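Serine repeat antigen 5 (Plasmodium falciparum, PDB 6X42) is a malaria-parasite pseudo-zymogen built on the papain-like cysteine protease fold and probably lacks ordinary cysteine protease activity. Local coordinates at residues Glu45-Cys50 against Asn244-Tyr249; Ile190-Ala195 against Asp218-Ile223. One frame throughout, in Å; residues are numbered along the deposited sequence. Where two conformers were deposited one is given.

Interaction 1 (Glu45-Cys50 against Asn244-Tyr249)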
ATOM      1  N   GLU A  45      -8.260  -7.852  -2.282  1.00 14.20           N
ATOM      2  CA  GLU A  45      -7.691  -9.185  -2.447  1.00 14.07           C
ATOM      3  C   GLU A  45      -7.484  -9.857  -1.092  1.00 13.67           C
ATOM      4  O   GLU A  45      -7.569  -9.229  -0.043  1.00 13.99           O
ATOM      5  CB  GLU A  45      -6.399  -9.113  -3.265  1.00 15.85           C
ATOM      6  CG  GLU A  45      -6.666  -8.539  -4.659  1.00 16.84           C
ATOM      7  CD  GLU A  45      -5.471  -8.554  -5.585  1.00 17.04           C
ATOM      8  OE1 GLU A  45      -4.791  -9.585  -5.663  1.00 18.23           O
ATOM      9  OE2 GLU A  45      -5.224  -7.547  -6.266  1.00 18.00           O
ATOM     10  N   ASP A  46      -7.261 -11.176  -1.140  1.00 14.32           N
ATOM     11  CA  ASP A  46      -7.087 -12.029   0.036  1.00 14.33           C
ATOM     12  C   ASP A  46      -5.756 -12.756  -0.085  1.00 13.75           C
ATOM     13  O   ASP A  46      -5.607 -13.674  -0.903  1.00 15.18           O
ATOM     14  CB  ASP A  46      -8.258 -13.018   0.149  1.00 15.02           C
ATOM     15  CG  ASP A  46      -8.257 -13.857   1.426  1.00 16.17           C
ATOM     16  OD1 ASP A  46      -7.272 -13.821   2.195  1.00 16.59           O
ATOM     17  OD2 ASP A  46      -9.275 -14.580   1.622  1.00 17.76           O
ATOM     18  N   GLN A  47      -4.778 -12.352   0.724  1.00 13.28           N
ATOM     19  CA  GLN A  47      -3.460 -12.973   0.727  1.00 12.69           C
ATOM     20  C   GLN A  47      -3.459 -14.391   1.303  1.00 12.44           C
ATOM     21  O   GLN A  47      -2.459 -15.114   1.162  1.00 12.71           O
ATOM     22  CB  GLN A  47      -2.473 -12.118   1.499  1.00 12.94           C
ATOM     23  CG  GLN A  47      -2.681 -12.120   2.992  1.00 12.80           C
ATOM     24  CD  GLN A  47      -1.783 -11.141   3.714  1.00 13.08           C
ATOM     25  OE1 GLN A  47      -1.994  -9.929   3.692  1.00 14.44           O
ATOM     26  NE2 GLN A  47      -0.751 -11.660   4.355  1.00 14.32           N
ATOM     27  N   GLY A  48      -4.539 -14.805   1.956  1.00 13.12           N
ATOM     28  CA  GLY A  48      -4.575 -16.131   2.542  1.00 14.37           C
ATOM     29  C   GLY A  48      -3.565 -16.263   3.666  1.00 14.64           C
ATOM     30  O   GLY A  48      -3.180 -15.288   4.315  1.00 17.46           O
ATOM     31  N   ASN A  49      -3.092 -17.484   3.869  1.00 14.61           N
ATOM     32  CA  ASN A  49      -2.272 -17.791   5.038  1.00 15.29           C
ATOM     33  C   ASN A  49      -0.773 -17.827   4.725  1.00 14.94           C
ATOM     34  O   ASN A  49      -0.048 -18.720   5.161  1.00 16.77           O
ATOM     35  CB  ASN A  49      -2.759 -19.085   5.679  1.00 17.03           C
ATOM     36  CG  ASN A  49      -4.171 -18.956   6.253  1.00 18.69           C
ATOM     37  OD1 ASN A  49      -4.642 -17.854   6.540  1.00 23.19           O
ATOM     38  ND2 ASN A  49      -4.858 -20.083   6.419  1.00 19.67           N
ATOM     39  N   CYS A  50      -0.298 -16.827   3.978  1.00 13.95           N
ATOM     40  CA  CYS A  50       1.116 -16.551   3.791  1.00 13.68           C
ATOM     41  C   CYS A  50       1.357 -15.084   4.119  1.00 13.11           C
ATOM     42  O   CYS A  50       0.435 -14.262   4.063  1.00 14.14           O
ATOM     43  CB  CYS A  50       1.597 -16.809   2.355  1.00 14.80           C
ATOM     44  SG  CYS A  50       1.604 -18.543   1.861  1.00 15.86           S
ATOM     45  N   ASN A 244      -6.667  -3.198   3.452  1.00 11.75           N
ATOM     46  CA  ASN A 244      -5.981  -4.423   3.849  1.00 11.55           C
ATOM     47  C   ASN A 244      -6.137  -5.465   2.747  1.00 11.86           C
ATOM     48  O   ASN A 244      -6.901  -5.275   1.801  1.00 13.23           O
ATOM     49  CB  ASN A 244      -6.546  -4.919   5.186  1.00 12.16           C
ATOM     50  CG  ASN A 244      -5.575  -5.763   5.991  1.00 12.69           C
ATOM     51  OD1 ASN A 244      -4.485  -6.115   5.549  1.00 12.50           O
ATOM     52  ND2 ASN A 244      -5.998  -6.095   7.205  1.00 14.58           N
ATOM     53  N   SER A 245      -5.405  -6.573   2.889  1.00 11.72           N
ATOM     54  CA  SER A 245      -5.367  -7.667   1.932  1.00 11.92           C
ATOM     55  C   SER A 245      -5.814  -8.986   2.572  1.00 11.93           C
ATOM     56  O   SER A 245      -5.236 -10.052   2.316  1.00 12.57           O
ATOM     57  CB  SER A 245      -3.993  -7.798   1.275  1.00 13.07           C
ATOM     58  OG  SER A 245      -2.947  -7.830   2.222  1.00 13.39           O
ATOM     59  N   TRP A 246      -6.858  -8.905   3.400  1.00 13.20           N
ATOM     60  CA  TRP A 246      -7.431 -10.060   4.086  1.00 13.17           C
ATOM     61  C   TRP A 246      -8.822 -10.376   3.551  1.00 13.28           C
ATOM     62  O   TRP A 246      -9.631 -11.034   4.224  1.00 14.35           O
ATOM     63  CB  TRP A 246      -7.432  -9.859   5.601  1.00 14.04           C
ATOM     64  CG  TRP A 246      -6.055  -9.810   6.227  1.00 13.56           C
ATOM     65  CD1 TRP A 246      -4.861 -10.103   5.642  1.00 15.02           C
ATOM     66  CD2 TRP A 246      -5.755  -9.438   7.578  1.00 13.60           C
ATOM     67  NE1 TRP A 246      -3.834  -9.910   6.540  1.00 16.52           N
ATOM     68  CE2 TRP A 246      -4.360  -9.516   7.738  1.00 14.91           C
ATOM     69  CE3 TRP A 246      -6.539  -9.036   8.667  1.00 15.91           C
ATOM     70  CZ2 TRP A 246      -3.728  -9.186   8.939  1.00 16.19           C
ATOM     71  CZ3 TRP A 246      -5.912  -8.732   9.852  1.00 16.03           C
ATOM     72  CH2 TRP A 246      -4.520  -8.802   9.979  1.00 17.01           C
ATOM     73  N   GLY A 247      -9.094  -9.941   2.326  1.00 13.80           N
ATOM     74  CA  GLY A 247     -10.343 -10.218   1.670  1.00 14.26           C
ATOM     75  C   GLY A 247     -11.423  -9.216   2.003  1.00 14.37           C
ATOM     76  O   GLY A 247     -11.298  -8.396   2.917  1.00 14.12           O
ATOM     77  N   PRO A 248     -12.522  -9.269   1.246  1.00 14.61           N
ATOM     78  CA  PRO A 248     -13.576  -8.253   1.365  1.00 14.87           C
ATOM     79  C   PRO A 248     -14.548  -8.469   2.512  1.00 15.39           C
ATOM     80  O   PRO A 248     -15.459  -7.653   2.684  1.00 17.69           O
ATOM     81  CB  PRO A 248     -14.293  -8.356   0.019  1.00 17.08           C
ATOM     82  CG  PRO A 248     -14.133  -9.818  -0.359  1.00 17.70           C
ATOM     83  CD  PRO A 248     -12.734 -10.164   0.099  1.00 16.84           C
ATOM     84  N   TYR A 249     -14.381  -9.501   3.324  1.00 15.76           N
ATOM     85  CA  TYR A 249     -15.212  -9.722   4.505  1.00 17.55           C
ATOM     86  C   TYR A 249     -14.501  -9.342   5.795  1.00 17.91           C
ATOM     87  O   TYR A 249     -15.111  -9.410   6.873  1.00 21.22           O
ATOM     88  CB  TYR A 249     -15.754 -11.165   4.514  1.00 20.92           C
ATOM     89  CG  TYR A 249     -16.442 -11.467   3.209  1.00 26.18           C
ATOM     90  CD1 TYR A 249     -17.692 -10.949   2.923  1.00 28.14           C
ATOM     91  CD2 TYR A 249     -15.816 -12.237   2.238  1.00 28.48           C
ATOM     92  CE1 TYR A 249     -18.314 -11.224   1.686  1.00 30.18           C
ATOM     93  CE2 TYR A 249     -16.400 -12.497   1.039  1.00 31.60           C
ATOM     94  CZ  TYR A 249     -17.638 -11.986   0.757  1.00 32.14           C
ATOM     95  OH  TYR A 249     -18.206 -12.282  -0.461  1.00 37.01           O
TER
HETATM   96  O   HOH W   1      -6.714  -5.908  -0.950  1.00 16.08           O

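Interaction 2 (Ile190-Ala195 against Asp218-Ile223). With EDO (1,2-ethanediol), chain F.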
ATOM      1  N   ILE A 190       2.051   3.132   0.527  1.00 12.01           N
ATOM      2  CA  ILE A 190       2.253   1.919   1.302  1.00 11.53           C
ATOM      3  C   ILE A 190       2.429   2.342   2.751  1.00 11.92           C
ATOM      4  O   ILE A 190       3.134   3.321   3.022  1.00 12.37           O
ATOM      5  CB  ILE A 190       3.496   1.172   0.789  1.00 11.59           C
ATOM      6  CG1 ILE A 190       3.399   0.858  -0.705  1.00 13.26           C
ATOM      7  CG2 ILE A 190       3.719  -0.087   1.632  1.00 13.29           C
ATOM      8  CD1 ILE A 190       4.764   0.537  -1.327  1.00 14.18           C
ATOM      9  N   ALA A 191       1.791   1.637   3.681  1.00 11.34           N
ATOM     10  CA  ALA A 191       1.972   1.926   5.100  1.00 11.29           C
ATOM     11  C   ALA A 191       2.279   0.645   5.846  1.00 11.59           C
ATOM     12  O   ALA A 191       1.740  -0.418   5.508  1.00 12.81           O
ATOM     13  CB  ALA A 191       0.734   2.597   5.722  1.00 12.61           C
ATOM     14  N   TYR A 192       3.095   0.731   6.882  1.00 11.64           N
ATOM     15  CA  TYR A 192       3.437  -0.432   7.726  1.00 11.70           C
ATOM     16  C   TYR A 192       2.742  -0.294   9.066  1.00 11.10           C
ATOM     17  O   TYR A 192       2.750   0.774   9.591  1.00 12.19           O
ATOM     18  CB  TYR A 192       4.944  -0.627   7.907  1.00 11.94           C
ATOM     19  CG  TYR A 192       5.447  -1.717   7.002  1.00 12.59           C
ATOM     20  CD1 TYR A 192       5.995  -1.423   5.769  1.00 15.12           C
ATOM     21  CD2 TYR A 192       5.270  -3.050   7.330  1.00 13.00           C
ATOM     22  CE1 TYR A 192       6.409  -2.423   4.910  1.00 15.92           C
ATOM     23  CE2 TYR A 192       5.673  -4.065   6.480  1.00 13.95           C
ATOM     24  CZ  TYR A 192       6.252  -3.749   5.267  1.00 14.97           C
ATOM     25  OH  TYR A 192       6.655  -4.737   4.420  1.00 17.18           O
ATOM     26  N   ILE A 193       2.125  -1.364   9.527  1.00 11.12           N
ATOM     27  CA  ILE A 193       1.497  -1.486  10.830  1.00 11.35           C
ATOM     28  C   ILE A 193       1.948  -2.799  11.463  1.00 11.01           C
ATOM     29  O   ILE A 193       2.542  -3.661  10.820  1.00 11.58           O
ATOM     30  CB  ILE A 193      -0.048  -1.431  10.743  1.00 12.31           C
ATOM     31  CG1 ILE A 193      -0.622  -2.623   9.958  1.00 12.36           C
ATOM     32  CG2 ILE A 193      -0.483  -0.121  10.094  1.00 13.49           C
ATOM     33  CD1 ILE A 193      -2.146  -2.733  10.078  1.00 14.50           C
ATOM     34  N   LYS A 194       1.649  -2.958  12.747  1.00 12.61           N
ATOM     35  CA  LYS A 194       1.800  -4.249  13.409  0.66 12.69           C
ATOM     36  C   LYS A 194       0.459  -4.969  13.305  1.00 13.05           C
ATOM     37  O   LYS A 194      -0.568  -4.448  13.759  1.00 13.59           O
ATOM     38  CB  LYS A 194       2.269  -4.102  14.859  0.66 13.93           C
ATOM     39  CG  LYS A 194       2.981  -5.364  15.367  0.66 17.16           C
ATOM     40  CD  LYS A 194       3.656  -5.158  16.710  0.66 18.55           C
ATOM     41  CE  LYS A 194       4.616  -6.284  17.031  0.66 20.27           C
ATOM     42  NZ  LYS A 194       5.217  -6.081  18.377  0.66 22.90           N
ATOM     43  N   ALA A 195       0.467  -6.154  12.686  1.00 12.98           N
ATOM     44  CA  ALA A 195      -0.782  -6.849  12.373  1.00 13.78           C
ATOM     45  C   ALA A 195      -1.618  -7.087  13.625  1.00 13.38           C
ATOM     46  O   ALA A 195      -2.857  -7.041  13.568  1.00 14.45           O
ATOM     47  CB  ALA A 195      -0.504  -8.184  11.679  1.00 15.28           C
ATOM     48  N   ASP A 218       5.036  -5.089  11.052  1.00 12.54           N
ATOM     49  CA  ASP A 218       5.256  -6.369  10.392  1.00 13.03           C
ATOM     50  C   ASP A 218       4.274  -6.659   9.273  1.00 12.90           C
ATOM     51  O   ASP A 218       4.341  -7.755   8.715  1.00 15.08           O
ATOM     52  CB  ASP A 218       5.252  -7.525  11.417  1.00 14.79           C
ATOM     53  CG  ASP A 218       3.906  -7.689  12.113  1.00 14.48           C
ATOM     54  OD1 ASP A 218       2.929  -7.020  11.697  1.00 13.82           O
ATOM     55  OD2 ASP A 218       3.830  -8.493  13.068  1.00 17.58           O
ATOM     56  N   HIS A 219       3.428  -5.709   8.868  1.00 12.06           N
ATOM     57  CA  HIS A 219       2.361  -5.988   7.919  1.00 11.98           C
ATOM     58  C   HIS A 219       2.129  -4.724   7.114  1.00 11.87           C
ATOM     59  O   HIS A 219       1.963  -3.641   7.679  1.00 11.96           O
ATOM     60  CB  HIS A 219       1.102  -6.417   8.703  1.00 12.42           C
ATOM     61  CG  HIS A 219      -0.069  -6.719   7.836  1.00 12.83           C
ATOM     62  ND1 HIS A 219      -0.132  -7.822   7.015  1.00 15.78           N
ATOM     63  CD2 HIS A 219      -1.242  -6.066   7.689  1.00 14.02           C
ATOM     64  CE1 HIS A 219      -1.279  -7.797   6.361  1.00 15.47           C
ATOM     65  NE2 HIS A 219      -1.968  -6.737   6.746  1.00 13.85           N
ATOM     66  N   ALA A 220       2.135  -4.875   5.800  1.00 11.20           N
ATOM     67  CA  ALA A 220       1.964  -3.759   4.888  1.00 11.78           C
ATOM     68  C   ALA A 220       0.510  -3.633   4.444  1.00 11.33           C
ATOM     69  O   ALA A 220      -0.133  -4.625   4.116  1.00 12.85           O
ATOM     70  CB  ALA A 220       2.846  -3.916   3.658  1.00 12.57           C
ATOM     71  N   VAL A 221       0.005  -2.398   4.477  1.00 11.28           N
ATOM     72  CA  VAL A 221      -1.331  -2.011   4.063  1.00 10.98           C
ATOM     73  C   VAL A 221      -1.189  -0.777   3.171  1.00 11.42           C
ATOM     74  O   VAL A 221      -0.080  -0.382   2.833  1.00 11.40           O
ATOM     75  CB  VAL A 221      -2.247  -1.750   5.274  1.00 11.52           C
ATOM     76  CG1 VAL A 221      -2.472  -3.036   6.062  1.00 12.41           C
ATOM     77  CG2 VAL A 221      -1.663  -0.657   6.168  1.00 12.55           C
ATOM     78  N   ASN A 222      -2.307  -0.180   2.746  1.00 11.42           N
ATOM     79  CA  ASN A 222      -2.236   1.062   1.979  1.00 11.29           C
ATOM     80  C   ASN A 222      -3.134   2.099   2.624  1.00 11.99           C
ATOM     81  O   ASN A 222      -4.284   1.810   2.961  1.00 13.21           O
ATOM     82  CB  ASN A 222      -2.668   0.862   0.528  1.00 12.15           C
ATOM     83  CG  ASN A 222      -1.782  -0.119  -0.208  1.00 12.09           C
ATOM     84  OD1 ASN A 222      -2.091  -1.311  -0.286  1.00 13.19           O
ATOM     85  ND2 ASN A 222      -0.649   0.371  -0.720  1.00 12.08           N
ATOM     86  N   ILE A 223      -2.637   3.328   2.738  1.00 11.57           N
ATOM     87  CA  ILE A 223      -3.509   4.462   3.027  1.00 11.51           C
ATOM     88  C   ILE A 223      -4.038   4.968   1.700  1.00 12.56           C
ATOM     89  O   ILE A 223      -3.261   5.224   0.769  1.00 13.05           O
ATOM     90  CB  ILE A 223      -2.786   5.555   3.822  1.00 12.05           C
ATOM     91  CG1 ILE A 223      -2.373   5.036   5.197  1.00 12.39           C
ATOM     92  CG2 ILE A 223      -3.685   6.783   3.950  1.00 12.89           C
ATOM     93  CD1 ILE A 223      -1.433   5.974   5.947  1.00 12.92           C
TER
HETATM   94  C1  EDO F 905       1.912 -10.657   9.729  1.00 51.27           C
HETATM   95  O1  EDO F 905       3.195 -10.228   9.261  1.00 50.64           O
HETATM   96  C2  EDO F 905       2.095 -11.870  10.622  1.00 51.89           C
HETATM   97  O2  EDO F 905       2.796 -12.862   9.868  1.00 52.92           O

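Interaction 1 (Glu45-Cys50 against Asn244-Tyr249)
Gln47 and Ser245 meet through both backbone and side chain. Backbone bonds come first: Gln47 N donates almost straight to Ser245 O at 2.8 Å, and Gly247 N donates to Glu45 O at 2.9 Å, so Asp46 and Trp246 form a single bridge between two otherwise irregular loops. Glu45 O is met by Gly247 N from above the carbonyl plane, and CA of Ser245 adds a CH contact to the same oxygen. One water extends the link, accepting from Glu45 N and donating to Asn244 O.

Among side chains, Ser245 OG gives its proton to Gln47 OE1 at 2.7 Å. CG of Gln47 sits between backbone N and carbonyl carbon (chi1 72°), which lays it against Ser245 O at 3.4 Å. At the far end NE2 donates to Cys50 O, close to the amide plane, so both ends of the carboxamide are held and its flip is defined. Glu45 OE2 forms salt bridges with Lys75 and Lys59, while Asp46 OD1 accepts from Gly48 N at 2.9 Å, from above the carboxylate plane, closing an Asx turn.

Packing centres on the indole. The Gln47 chain runs beside the Trp246 ring, pointing the same way, with the amide 68° from the indole plane; its CD lies at the ring edge, 3.7 Å from Trp246 NE1. Asn244 ND2 lies over one indole face, offset toward the rim, and Phe56 of helix 53-68 touches Glu45, Gln47 and Ser245.

By sequence Gln47 matches the oxyanion-hole glutamine of papain, Asn244 the asparagine that partners the catalytic histidine, and Trp246 the tryptophan that shields that pair. With Ser53 at the place of the usual cysteine, the arrangement is typical of the papain active-site cleft, where the two domains meet.

Interaction 2 (Ile190-Ala195 against Asp218-Ile223)
The Tyr192 ring takes Ala220 CB over one face, a CH-pi contact with CB 4.1 Å from the ring centroid and 22° off the normal, displaced toward the rim at CZ. The carbonyl carbon of Asp218 lies at the ring edge. The His219 imidazole has Ile193 CG1 at its edge, 4.2 Å from CD2, and the indole of Trp246 meets it with the ring planes about 40° apart; NE2 is bound by Asn244 OD1. Ile193 lies beside His219, pointing the same way; its CG1, between backbone N and carbonyl carbon (chi1 64°), is the atom at the ring edge. The Ile193 and Val221 side chains cross at about a right angle, with Ile193 CD1 4.0 Å from Val221 CG1.

The strands pair antiparallel in the beta sheet of the papain-like fold, and by sequence His219 corresponds to the catalytic histidine of papain. Ile190, Tyr192, Ala220 and Asn222 look to one face, where helix 53-68 covers Ile190, Ala220 and Asn222; Ala191, Ile193, His219 and Val221 look to the other. Ala191 and Val221 exchange two backbone bonds, and Ala191 CB adds apolar contact with Val221 CG2 and Ile223 CG1. Asn222 ND2 packs beside Ile190 and is held by the carbonyls of Ala57 and Val189.

At the strand ends a classic beta bulge sets both Asp218 and His219 opposite Ile193, whose O accepts from Asp218 N at 2.9 Å and His219 N at 3.0 Å. Beyond it, Asp218 OD1 receives Ala195 N at 2.8 Å on its syn lone pair. A 1,2-ethanediol, probably from the crystallisation liquor, donates through O1 to Asp218 O at 2.8 Å and is also hydrogen-bonded to Asp51.

How the interactions relate
From the N terminus the chain first passes 45-50, just before helix 53-68, then runs through that helix and others to strand 189-193. Interaction 2 closes the short loop of 22 residues from 196 to 217, which carries calcium ligands such as Glu196 and Asp214, when the chain returns in strand 219-230. After strand 236-243 the chain reaches 244-249, and interaction 1 closes the long loop; interaction 2 is therefore nested inside it. The two contacts meet at His219, whose CE1 lies 3.3 Å from Trp246 NE1 and 3.5 Å from Gln47 OE1. Together they join the loop preceding helix 53-68 to the sheet across the papain-like cleft.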